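Local coordinates for protein phosphoglycerate kinase (Coxiella burnetii, PDB 4NG4) that catalyses the reversible transfer of a phosphoryl group between ATP and 3-phosphoglycerate, an ATP-linked step of glycolysis, at residues F83-A89 against L119-F125; A166-A172 against I396-R400; L279-A285 against V328-F334. Residues are numbered along the deposited sequence.

Interaction 1: residues F83-A89 against L119-F125; sequences FSLAPVA and LCENVRF
This contact lies in the Rossmann-like N-terminal domain of phosphoglycerate kinase. The start of helix 86-94 meets the C-terminal end of strand 117-120 of the parallel sheet. The CA atoms of L85 and E121 are 5.8 Å apart, those of A89 and L119 6.5 Å. L119 (chi1 t, chi2 p) and L85 (m, t) bury the most surface. L119 CD2 lies 3.8 Å from L85 CB, 3.9 Å from V88 CG1 and 4.0 Å from A89 CB. L85 is the N-cap, and its O accepts from A89 N at 2.9 Å. F83 is next. Its CB is 3.9 Å from F125 CZ, and its O accepts from N122 ND2 at 3.0 Å. N122 ND2 also donates to L71 O, in a loop predicted to bind substrate. R124, likewise predicted, follows in an Asx turn with R124 N to N122 OD1 at 3.1 Å. The E121 (chi1 t, chi2 p) carboxylate bridges the segments: OE1 accepts from L85 N at 2.9 Å, and S84 OG donates to OE2 at 2.5 Å.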
loop_
_atom_site.group_PDB
_atom_site.type_symbol
_atom_site.label_atom_id
_atom_site.label_comp_id
_atom_site.label_asym_id
_atom_site.label_seq_id
_atom_site.Cartn_x
_atom_site.Cartn_y
_atom_site.Cartn_z
ATOM N N PHE A 83 5.080 -2.994 23.887
ATOM C CA PHE A 83 5.602 -3.142 22.544
ATOM C C PHE A 83 6.526 -4.359 22.452
ATOM O O PHE A 83 7.509 -4.362 21.714
ATOM C CB PHE A 83 6.349 -1.865 22.134
ATOM C CG PHE A 83 5.539 -0.595 22.308
ATOM C CD1 PHE A 83 4.546 -0.255 21.389
ATOM C CD2 PHE A 83 5.778 0.269 23.379
ATOM C CE1 PHE A 83 3.798 0.909 21.543
ATOM C CE2 PHE A 83 5.027 1.443 23.528
ATOM C CZ PHE A 83 4.044 1.756 22.615
ATOM N N SER A 84 6.196 -5.401 23.195
ATOM C CA SER A 84 6.946 -6.644 23.134
ATOM C C SER A 84 6.342 -7.579 22.076
ATOM O O SER A 84 5.125 -7.711 21.986
ATOM C CB SER A 84 6.940 -7.323 24.508
ATOM O OG SER A 84 7.850 -8.412 24.557
ATOM N N LEU A 85 7.184 -8.241 21.288
ATOM C CA LEU A 85 6.714 -9.257 20.353
ATOM C C LEU A 85 6.367 -10.601 21.041
ATOM O O LEU A 85 6.272 -11.643 20.384
ATOM C CB LEU A 85 7.767 -9.480 19.255
ATOM C CG LEU A 85 7.836 -8.432 18.149
ATOM C CD1 LEU A 85 9.040 -8.659 17.234
ATOM C CD2 LEU A 85 6.540 -8.425 17.351
ATOM N N ALA A 86 6.165 -10.581 22.354
ATOM C CA ALA A 86 5.867 -11.799 23.120
ATOM C C ALA A 86 4.597 -12.500 22.629
ATOM O O ALA A 86 4.658 -13.671 22.263
ATOM C CB ALA A 86 5.778 -11.490 24.647
ATOM N N PRO A 87 3.444 -11.789 22.600
ATOM C CA PRO A 87 2.193 -12.419 22.125
ATOM C C PRO A 87 2.300 -12.983 20.702
ATOM O O PRO A 87 1.682 -13.997 20.382
ATOM C CB PRO A 87 1.168 -11.276 22.192
ATOM C CG PRO A 87 1.721 -10.318 23.200
ATOM C CD PRO A 87 3.213 -10.380 22.988
ATOM N N VAL A 88 3.097 -12.336 19.868
ATOM C CA VAL A 88 3.366 -12.850 18.545
ATOM C C VAL A 88 4.106 -14.172 18.670
ATOM O O VAL A 88 3.723 -15.151 18.034
ATOM C CB VAL A 88 4.222 -11.883 17.721
ATOM C CG1 VAL A 88 4.421 -12.434 16.297
ATOM C CG2 VAL A 88 3.585 -10.501 17.708
ATOM N N ALA A 89 5.142 -14.198 19.511
ATOM C CA ALA A 89 6.006 -15.375 19.686
ATOM C C ALA A 89 5.227 -16.615 20.138
ATOM O O ALA A 89 5.561 -17.755 19.764
ATOM C CB ALA A 89 7.118 -15.063 20.671
ATOM N N LEU A 119 12.326 -15.555 17.348
ATOM C CA LEU A 119 11.820 -14.209 17.054
ATOM C C LEU A 119 12.555 -13.196 17.921
ATOM O O LEU A 119 12.414 -13.195 19.145
ATOM C CB LEU A 119 10.305 -14.126 17.305
ATOM C CG LEU A 119 9.607 -12.773 17.109
ATOM C CD1 LEU A 119 9.747 -12.271 15.678
ATOM C CD2 LEU A 119 8.153 -12.881 17.510
ATOM N N CYS A 120 13.349 -12.347 17.270
ATOM C CA CYS A 120 14.045 -11.260 17.938
ATOM C C CYS A 120 13.026 -10.243 18.450
ATOM O O CYS A 120 11.984 -10.001 17.800
ATOM C CB CYS A 120 15.020 -10.577 16.970
ATOM S SG CYS A 120 16.364 -11.654 16.348
ATOM N N GLU A 121 13.340 -9.638 19.597
ATOM C CA GLU A 121 12.463 -8.652 20.200
ATOM C C GLU A 121 12.396 -7.388 19.319
ATOM O O GLU A 121 13.382 -7.028 18.674
ATOM C CB GLU A 121 12.947 -8.325 21.610
ATOM C CG GLU A 121 12.103 -7.322 22.376
ATOM C CD GLU A 121 10.623 -7.649 22.390
ATOM O OE1 GLU A 121 9.978 -7.578 21.316
ATOM O OE2 GLU A 121 10.092 -7.940 23.484
ATOM N N ASN A 122 11.213 -6.762 19.278
ATOM C CA ASN A 122 10.963 -5.489 18.577
ATOM C C ASN A 122 12.249 -4.720 18.210
ATOM O O ASN A 122 13.006 -4.285 19.074
ATOM C CB ASN A 122 10.048 -4.617 19.459
ATOM C CG ASN A 122 9.422 -3.465 18.717
ATOM O OD1 ASN A 122 9.801 -3.136 17.586
ATOM N ND2 ASN A 122 8.454 -2.830 19.362
ATOM N N VAL A 123 12.492 -4.573 16.915
ATOM C CA VAL A 123 13.715 -3.944 16.422
ATOM C C VAL A 123 13.763 -2.466 16.701
ATOM O O VAL A 123 14.825 -1.868 16.656
ATOM C CB VAL A 123 13.831 -4.067 14.909
ATOM C CG1 VAL A 123 14.084 -5.494 14.525
ATOM C CG2 VAL A 123 12.578 -3.515 14.232
ATOM N N ARG A 124 12.595 -1.872 16.929
ATOM C CA ARG A 124 12.481 -0.450 17.219
ATOM C C ARG A 124 12.843 -0.066 18.657
ATOM O O ARG A 124 12.793 1.110 19.008
ATOM C CB ARG A 124 11.072 0.018 16.888
ATOM C CG ARG A 124 10.775 -0.025 15.407
ATOM C CD ARG A 124 9.509 0.732 15.075
ATOM N NE ARG A 124 9.308 0.786 13.638
ATOM C CZ ARG A 124 8.188 1.177 13.044
ATOM N NH1 ARG A 124 7.123 1.557 13.749
ATOM N NH2 ARG A 124 8.132 1.185 11.730
ATOM N N PHE A 125 13.200 -1.052 19.481
ATOM C CA PHE A 125 13.750 -0.776 20.803
ATOM C C PHE A 125 15.178 -0.286 20.699
ATOM O O PHE A 125 15.610 0.510 21.533
ATOM C CB PHE A 125 13.716 -2.004 21.707
ATOM C CG PHE A 125 12.353 -2.330 22.259
ATOM C CD1 PHE A 125 11.556 -1.349 22.857
ATOM C CD2 PHE A 125 11.885 -3.632 22.227
ATOM C CE1 PHE A 125 10.299 -1.661 23.386
ATOM C CE2 PHE A 125 10.636 -3.955 22.748
ATOM C CZ PHE A 125 9.843 -2.964 23.337
#

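Interaction 2: residues A166-A172 against I396-R400; sequences AAYAKLA and ILTQR
The C-terminal helix 392-401 of phosphoglycerate kinase packs on the N-terminal domain, beside the edge strand 171-174 of its parallel sheet. Segment 166-172 runs from the end of helix 160-168 through a short link into that strand. Segment 396-400 is helical throughout, with R400 N bonded to I396 O at 3.0 Å. CA atoms of A167 and I396, and of A172 and L397, are each 6.2 Å apart.

The apolar contacts pair alanines with branched side chains. I396 (chi1 m, chi2 t) places CG2 3.9 Å from A166 CB and CD1 4.0 Å from A167 CB. L397 (m, t) brings CD2 to 4.3 Å from A172 CB. L397 also touches F14 and M149 of strand 146-149.

The hydrogen bonds all come from R400, whose chi1 to chi3 are m and chi4 is -74°. NH1 donates to A169 O at a very short 2.4 Å and weakly to A166 O at 3.4 Å. NH2 donates to K170 O at 2.7 Å. These oxygens lie at the guanidinium edge.

All three acceptors are main-chain carbonyls, so one cationic side chain ties its helix to the end of helix 160-168 and the link after it without a salt bridge across the segments.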
loop_
_atom_site.group_PDB
_atom_site.type_symbol
_atom_site.label_atom_id
_atom_site.label_comp_id
_atom_site.label_asym_id
_atom_site.label_seq_id
_atom_site.Cartn_x
_atom_site.Cartn_y
_atom_site.Cartn_z
ATOM N N ALA A 166 20.891 -4.702 5.159
ATOM C CA ALA A 166 21.048 -5.232 3.797
ATOM C C ALA A 166 22.258 -4.634 3.073
ATOM O O ALA A 166 22.844 -5.281 2.201
ATOM C CB ALA A 166 19.786 -5.008 2.971
ATOM N N ALA A 167 22.630 -3.407 3.437
ATOM C CA ALA A 167 23.797 -2.762 2.856
ATOM C C ALA A 167 25.086 -3.515 3.185
ATOM O O ALA A 167 25.986 -3.590 2.340
ATOM C CB ALA A 167 23.893 -1.317 3.317
ATOM N N TYR A 168 25.159 -4.084 4.394
ATOM C CA TYR A 168 26.398 -4.717 4.908
ATOM C C TYR A 168 26.318 -6.233 5.207
ATOM O O TYR A 168 27.229 -6.784 5.826
ATOM C CB TYR A 168 26.851 -3.993 6.189
ATOM C CG TYR A 168 27.027 -2.498 6.039
ATOM C CD1 TYR A 168 28.142 -1.972 5.386
ATOM C CD2 TYR A 168 26.080 -1.608 6.551
ATOM C CE1 TYR A 168 28.318 -0.600 5.239
ATOM C CE2 TYR A 168 26.240 -0.222 6.410
ATOM C CZ TYR A 168 27.370 0.270 5.751
ATOM O OH TYR A 168 27.557 1.628 5.601
ATOM N N ALA A 169 25.240 -6.896 4.789
ATOM C CA ALA A 169 25.068 -8.333 5.040
ATOM C C ALA A 169 25.747 -9.157 3.944
ATOM O O ALA A 169 25.597 -8.845 2.762
ATOM C CB ALA A 169 23.597 -8.687 5.127
ATOM N N LYS A 170 26.482 -10.202 4.347
ATOM C CA LYS A 170 27.200 -11.119 3.425
ATOM C C LYS A 170 26.424 -11.419 2.152
ATOM O O LYS A 170 26.957 -11.329 1.056
ATOM C CB LYS A 170 27.488 -12.456 4.123
ATOM C CG LYS A 170 28.850 -12.557 4.821
ATOM C CD LYS A 170 28.758 -13.291 6.168
ATOM C CE LYS A 170 28.203 -12.357 7.261
ATOM N NZ LYS A 170 28.096 -13.004 8.608
ATOM N N LEU A 171 25.152 -11.762 2.326
ATOM C CA LEU A 171 24.264 -12.129 1.232
ATOM C C LEU A 171 22.883 -11.523 1.531
ATOM O O LEU A 171 22.331 -11.745 2.608
ATOM C CB LEU A 171 24.220 -13.662 1.137
ATOM C CG LEU A 171 24.288 -14.371 -0.224
ATOM C CD1 LEU A 171 24.941 -13.518 -1.303
ATOM C CD2 LEU A 171 25.017 -15.716 -0.102
ATOM N N ALA A 172 22.349 -10.724 0.609
ATOM C CA ALA A 172 21.048 -10.057 0.831
ATOM C C ALA A 172 20.084 -10.307 -0.327
ATOM O O ALA A 172 20.491 -10.309 -1.494
ATOM C CB ALA A 172 21.241 -8.564 1.054
ATOM N N ILE A 396 18.783 -1.564 -2.491
ATOM C CA ILE A 396 19.904 -2.335 -1.981
ATOM C C ILE A 396 19.818 -3.800 -2.399
ATOM O O ILE A 396 20.843 -4.405 -2.712
ATOM C CB ILE A 396 20.042 -2.224 -0.437
ATOM C CG1 ILE A 396 20.146 -0.758 -0.013
ATOM C CG2 ILE A 396 21.285 -2.982 0.059
ATOM C CD1 ILE A 396 20.445 -0.572 1.457
ATOM N N LEU A 397 18.612 -4.367 -2.419
ATOM C CA LEU A 397 18.451 -5.776 -2.795
ATOM C C LEU A 397 18.939 -6.055 -4.221
ATOM O O LEU A 397 19.481 -7.134 -4.498
ATOM C CB LEU A 397 17.002 -6.234 -2.624
ATOM C CG LEU A 397 16.530 -6.436 -1.184
ATOM C CD1 LEU A 397 15.075 -6.881 -1.167
ATOM C CD2 LEU A 397 17.401 -7.436 -0.438
ATOM N N THR A 398 18.742 -5.085 -5.116
ATOM C CA THR A 398 19.255 -5.180 -6.488
ATOM C C THR A 398 20.764 -4.915 -6.552
ATOM O O THR A 398 21.508 -5.686 -7.165
ATOM C CB THR A 398 18.541 -4.194 -7.423
ATOM O OG1 THR A 398 18.757 -2.861 -6.953
ATOM C CG2 THR A 398 17.037 -4.476 -7.480
ATOM N N GLN A 399 21.203 -3.828 -5.920
ATOM C CA GLN A 399 22.633 -3.511 -5.812
ATOM C C GLN A 399 23.483 -4.724 -5.418
ATOM O O GLN A 399 24.618 -4.855 -5.859
ATOM C CB GLN A 399 22.875 -2.426 -4.762
ATOM C CG GLN A 399 22.558 -1.013 -5.190
ATOM C CD GLN A 399 22.710 -0.015 -4.036
ATOM O OE1 GLN A 399 23.470 -0.248 -3.098
ATOM N NE2 GLN A 399 21.979 1.096 -4.105
ATOM N N ARG A 400 22.931 -5.584 -4.563
ATOM C CA ARG A 400 23.616 -6.788 -4.105
ATOM C C ARG A 400 23.487 -7.941 -5.106
ATOM O O ARG A 400 24.424 -8.734 -5.266
ATOM C CB ARG A 400 23.081 -7.208 -2.730
ATOM C CG ARG A 400 23.325 -6.174 -1.618
ATOM C CD ARG A 400 24.809 -5.923 -1.357
ATOM N NE ARG A 400 25.542 -7.177 -1.240
ATOM C CZ ARG A 400 25.485 -7.994 -0.196
ATOM N NH1 ARG A 400 24.750 -7.703 0.868
ATOM N NH2 ARG A 400 26.179 -9.119 -0.213
#

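Interaction 3: residues L279-A285 against V328-F334; sequences LSEDAKA and VFEIEAF. With ADP (adenosine-5'-diphosphate), chain E.
The nucleotide site of the C-terminal domain includes the loop 328-334, and the loop 279-285 packs against this segment. E330 (chi1 m) binds the ADP ribose: ADP O3' donates to E330 OE2 at 2.6 Å, and ADP O2' lies 2.7 Å from each carboxylate oxygen. F334 lines the magnesium site, its side chain about 6 Å from the ion. Type I turns span V328 to I331 and S280 to A283. The nearest CA pair, E281 and I331, is 6.0 Å apart. No hydrogen bond crosses the contact. L279 (t, p) brings CD1 to 3.4 Å from F334 CD2, 3.7 Å from I331 CG2 and 4.1 Å from V328 CG1. I331 (t, p) sets CD1 3.4 Å from E281 CB, and A285 CB is 4.0 Å from F334 CE1. Like charges E281 OE2 and E332 OE1 lie 3.8 Å apart. F334 (chi1 m) continues onto I274 and A276 of strand 272-276 and meets the F300 ring. L279 and V328 touch F300 on strand 298-300, while F329 rests on helix 357-365.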
loop_
_atom_site.group_PDB
_atom_site.type_symbol
_atom_site.label_atom_id
_atom_site.label_comp_id
_atom_site.label_asym_id
_atom_site.label_seq_id
_atom_site.Cartn_x
_atom_site.Cartn_y
_atom_site.Cartn_z
ATOM N N LEU A 279 -24.024 16.882 5.019
ATOM C CA LEU A 279 -23.560 15.508 4.837
ATOM C C LEU A 279 -24.071 14.561 5.916
ATOM O O LEU A 279 -23.483 14.460 6.995
ATOM C CB LEU A 279 -22.029 15.469 4.793
ATOM C CG LEU A 279 -21.336 14.100 4.621
ATOM C CD1 LEU A 279 -21.985 13.222 3.526
ATOM C CD2 LEU A 279 -19.858 14.319 4.314
ATOM N N SER A 280 -25.155 13.854 5.601
ATOM C CA SER A 280 -25.784 12.892 6.520
ATOM C C SER A 280 -26.758 11.965 5.764
ATOM O O SER A 280 -27.232 12.320 4.673
ATOM C CB SER A 280 -26.522 13.643 7.636
ATOM O OG SER A 280 -27.410 14.607 7.092
ATOM N N GLU A 281 -27.084 10.803 6.348
ATOM C CA GLU A 281 -28.018 9.852 5.714
ATOM C C GLU A 281 -29.427 10.435 5.530
ATOM O O GLU A 281 -30.309 9.757 5.000
ATOM C CB GLU A 281 -28.104 8.535 6.524
ATOM C CG GLU A 281 -29.013 8.589 7.773
ATOM C CD GLU A 281 -29.077 7.278 8.562
ATOM O OE1 GLU A 281 -30.162 6.959 9.117
ATOM O OE2 GLU A 281 -28.051 6.570 8.638
ATOM N N ASP A 282 -29.609 11.697 5.924
ATOM C CA ASP A 282 -30.914 12.260 6.274
ATOM C C ASP A 282 -31.422 13.356 5.336
ATOM O O ASP A 282 -32.639 13.535 5.200
ATOM C CB ASP A 282 -30.798 12.857 7.677
ATOM C CG ASP A 282 -32.056 12.703 8.486
ATOM O OD1 ASP A 282 -32.647 11.603 8.442
ATOM O OD2 ASP A 282 -32.435 13.669 9.185
ATOM N N ALA A 283 -30.492 14.094 4.723
ATOM C CA ALA A 283 -30.804 15.265 3.887
ATOM C C ALA A 283 -31.165 14.893 2.450
ATOM O O ALA A 283 -30.897 13.776 2.011
ATOM C CB ALA A 283 -29.618 16.199 3.877
ATOM N N LYS A 284 -31.774 15.834 1.724
ATOM C CA LYS A 284 -32.091 15.648 0.296
ATOM C C LYS A 284 -30.862 15.413 -0.585
ATOM O O LYS A 284 -30.073 16.335 -0.803
ATOM C CB LYS A 284 -32.809 16.881 -0.252
ATOM C CG LYS A 284 -34.275 16.965 0.087
ATOM C CD LYS A 284 -35.161 16.479 -1.063
ATOM C CE LYS A 284 -36.659 16.702 -0.761
ATOM N NZ LYS A 284 -37.143 18.092 -1.045
ATOM N N ALA A 285 -30.706 14.198 -1.111
ATOM C CA ALA A 285 -29.672 13.938 -2.120
ATOM C C ALA A 285 -30.314 14.243 -3.461
ATOM O O ALA A 285 -31.442 13.798 -3.721
ATOM C CB ALA A 285 -29.186 12.494 -2.060
ATOM N N VAL A 328 -18.365 9.797 -1.039
ATOM C CA VAL A 328 -18.401 9.619 0.393
ATOM C C VAL A 328 -19.136 8.326 0.692
ATOM O O VAL A 328 -20.234 8.321 1.263
ATOM C CB VAL A 328 -19.090 10.809 1.091
ATOM C CG1 VAL A 328 -18.910 10.714 2.614
ATOM C CG2 VAL A 328 -18.541 12.141 0.553
ATOM N N PHE A 329 -18.507 7.215 0.324
ATOM C CA PHE A 329 -19.123 5.884 0.419
ATOM C C PHE A 329 -19.584 5.484 1.821
ATOM O O PHE A 329 -20.419 4.606 1.952
ATOM C CB PHE A 329 -18.125 4.824 -0.066
ATOM C CG PHE A 329 -17.073 4.468 0.966
ATOM C CD1 PHE A 329 -15.937 5.245 1.117
ATOM C CD2 PHE A 329 -17.241 3.360 1.805
ATOM C CE1 PHE A 329 -14.982 4.923 2.069
ATOM C CE2 PHE A 329 -16.280 3.039 2.757
ATOM C CZ PHE A 329 -15.157 3.822 2.892
ATOM N N GLU A 330 -18.996 6.083 2.860
ATOM C CA GLU A 330 -19.289 5.698 4.260
ATOM C C GLU A 330 -20.738 5.958 4.626
ATOM O O GLU A 330 -21.350 5.163 5.326
ATOM C CB GLU A 330 -18.379 6.430 5.258
ATOM C CG GLU A 330 -16.858 6.212 5.045
ATOM C CD GLU A 330 -16.192 7.299 4.178
ATOM O OE1 GLU A 330 -16.908 8.089 3.514
ATOM O OE2 GLU A 330 -14.943 7.361 4.157
ATOM N N ILE A 331 -21.277 7.080 4.159
ATOM C CA ILE A 331 -22.702 7.353 4.282
ATOM C C ILE A 331 -23.380 6.768 3.043
ATOM O O ILE A 331 -22.794 6.758 1.963
ATOM C CB ILE A 331 -22.987 8.870 4.478
ATOM C CG1 ILE A 331 -24.429 9.101 4.928
ATOM C CG2 ILE A 331 -22.696 9.639 3.233
ATOM C CD1 ILE A 331 -24.707 8.578 6.349
ATOM N N GLU A 332 -24.605 6.275 3.215
ATOM C CA GLU A 332 -25.227 5.328 2.276
ATOM C C GLU A 332 -25.811 5.963 1.024
ATOM O O GLU A 332 -25.838 5.331 -0.021
ATOM C CB GLU A 332 -26.319 4.506 2.981
ATOM C CG GLU A 332 -25.820 3.725 4.216
ATOM C CD GLU A 332 -25.863 4.524 5.552
ATOM O OE1 GLU A 332 -26.037 5.772 5.541
ATOM O OE2 GLU A 332 -25.723 3.881 6.624
ATOM N N ALA A 333 -26.305 7.190 1.127
ATOM C CA ALA A 333 -26.822 7.897 -0.043
ATOM C C ALA A 333 -25.685 8.208 -1.041
ATOM O O ALA A 333 -25.883 8.245 -2.263
ATOM C CB ALA A 333 -27.516 9.174 0.386
ATOM N N PHE A 334 -24.486 8.398 -0.505
ATOM C CA PHE A 334 -23.380 8.895 -1.286
ATOM C C PHE A 334 -22.393 7.775 -1.679
ATOM O O PHE A 334 -21.228 8.049 -2.016
ATOM C CB PHE A 334 -22.735 10.042 -0.512
ATOM C CG PHE A 334 -23.714 11.145 -0.155
ATOM C CD1 PHE A 334 -24.535 11.711 -1.127
ATOM C CD2 PHE A 334 -23.831 11.606 1.138
ATOM C CE1 PHE A 334 -25.433 12.714 -0.818
ATOM C CE2 PHE A 334 -24.734 12.610 1.451
ATOM C CZ PHE A 334 -25.537 13.162 0.464
HETATM P PB ADP E . -7.462 5.831 0.284
HETATM O O1B ADP E . -8.447 4.738 -0.048
HETATM O O2B ADP E . -7.130 5.911 1.761
HETATM O O3B ADP E . -6.263 5.885 -0.633
HETATM P PA ADP E . -7.803 8.680 0.264
HETATM O O1A ADP E . -6.932 8.665 1.496
HETATM O O2A ADP E . -7.232 9.291 -0.989
HETATM O O3A ADP E . -8.287 7.175 -0.088
HETATM O "O5'" ADP E . -9.155 9.472 0.681
HETATM C "C5'" ADP E . -10.438 8.835 0.744
HETATM C "C4'" ADP E . -11.314 9.493 1.801
HETATM O "O4'" ADP E . -11.725 10.786 1.341
HETATM C "C3'" ADP E . -12.572 8.672 2.096
HETATM O "O3'" ADP E . -12.625 8.295 3.480
HETATM C "C2'" ADP E . -13.740 9.558 1.677
HETATM O "O2'" ADP E . -14.798 9.584 2.639
HETATM C "C1'" ADP E . -13.145 10.952 1.475
HETATM N N9 ADP E . -13.759 11.645 0.296
HETATM C C8 ADP E . -13.736 11.228 -0.994
HETATM N N7 ADP E . -14.408 12.103 -1.786
HETATM C C5 ADP E . -14.872 13.105 -1.012
HETATM C C6 ADP E . -15.654 14.351 -1.210
HETATM N N6 ADP E . -16.100 14.726 -2.435
HETATM N N1 ADP E . -15.905 15.110 -0.112
HETATM C C2 ADP E . -15.486 14.780 1.132
HETATM N N3 ADP E . -14.776 13.662 1.378
HETATM C C4 ADP E . -14.443 12.800 0.368
#

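Interactions 1 and 2 both reach the six-stranded parallel sheet of the N-terminal domain. Their centres are about 24 Å apart and their nearest atoms about 12 Å, with no touch. Both lie in the domain of the predicted substrate site: interaction 1 includes R124, and the I396 side chain of interaction 2 is about 12 Å from that of R157. Interaction 3 belongs to the C-terminal, nucleotide-binding domain and alone contacts ADP. Its centre lies about 43 Å from that of interaction 1 and about 51 Å from that of interaction 2. This spread reflects the bilobal kinase, with substrate and nucleotide sites on separate domains. Interaction 2 brings the chain's end back to the N-terminal domain.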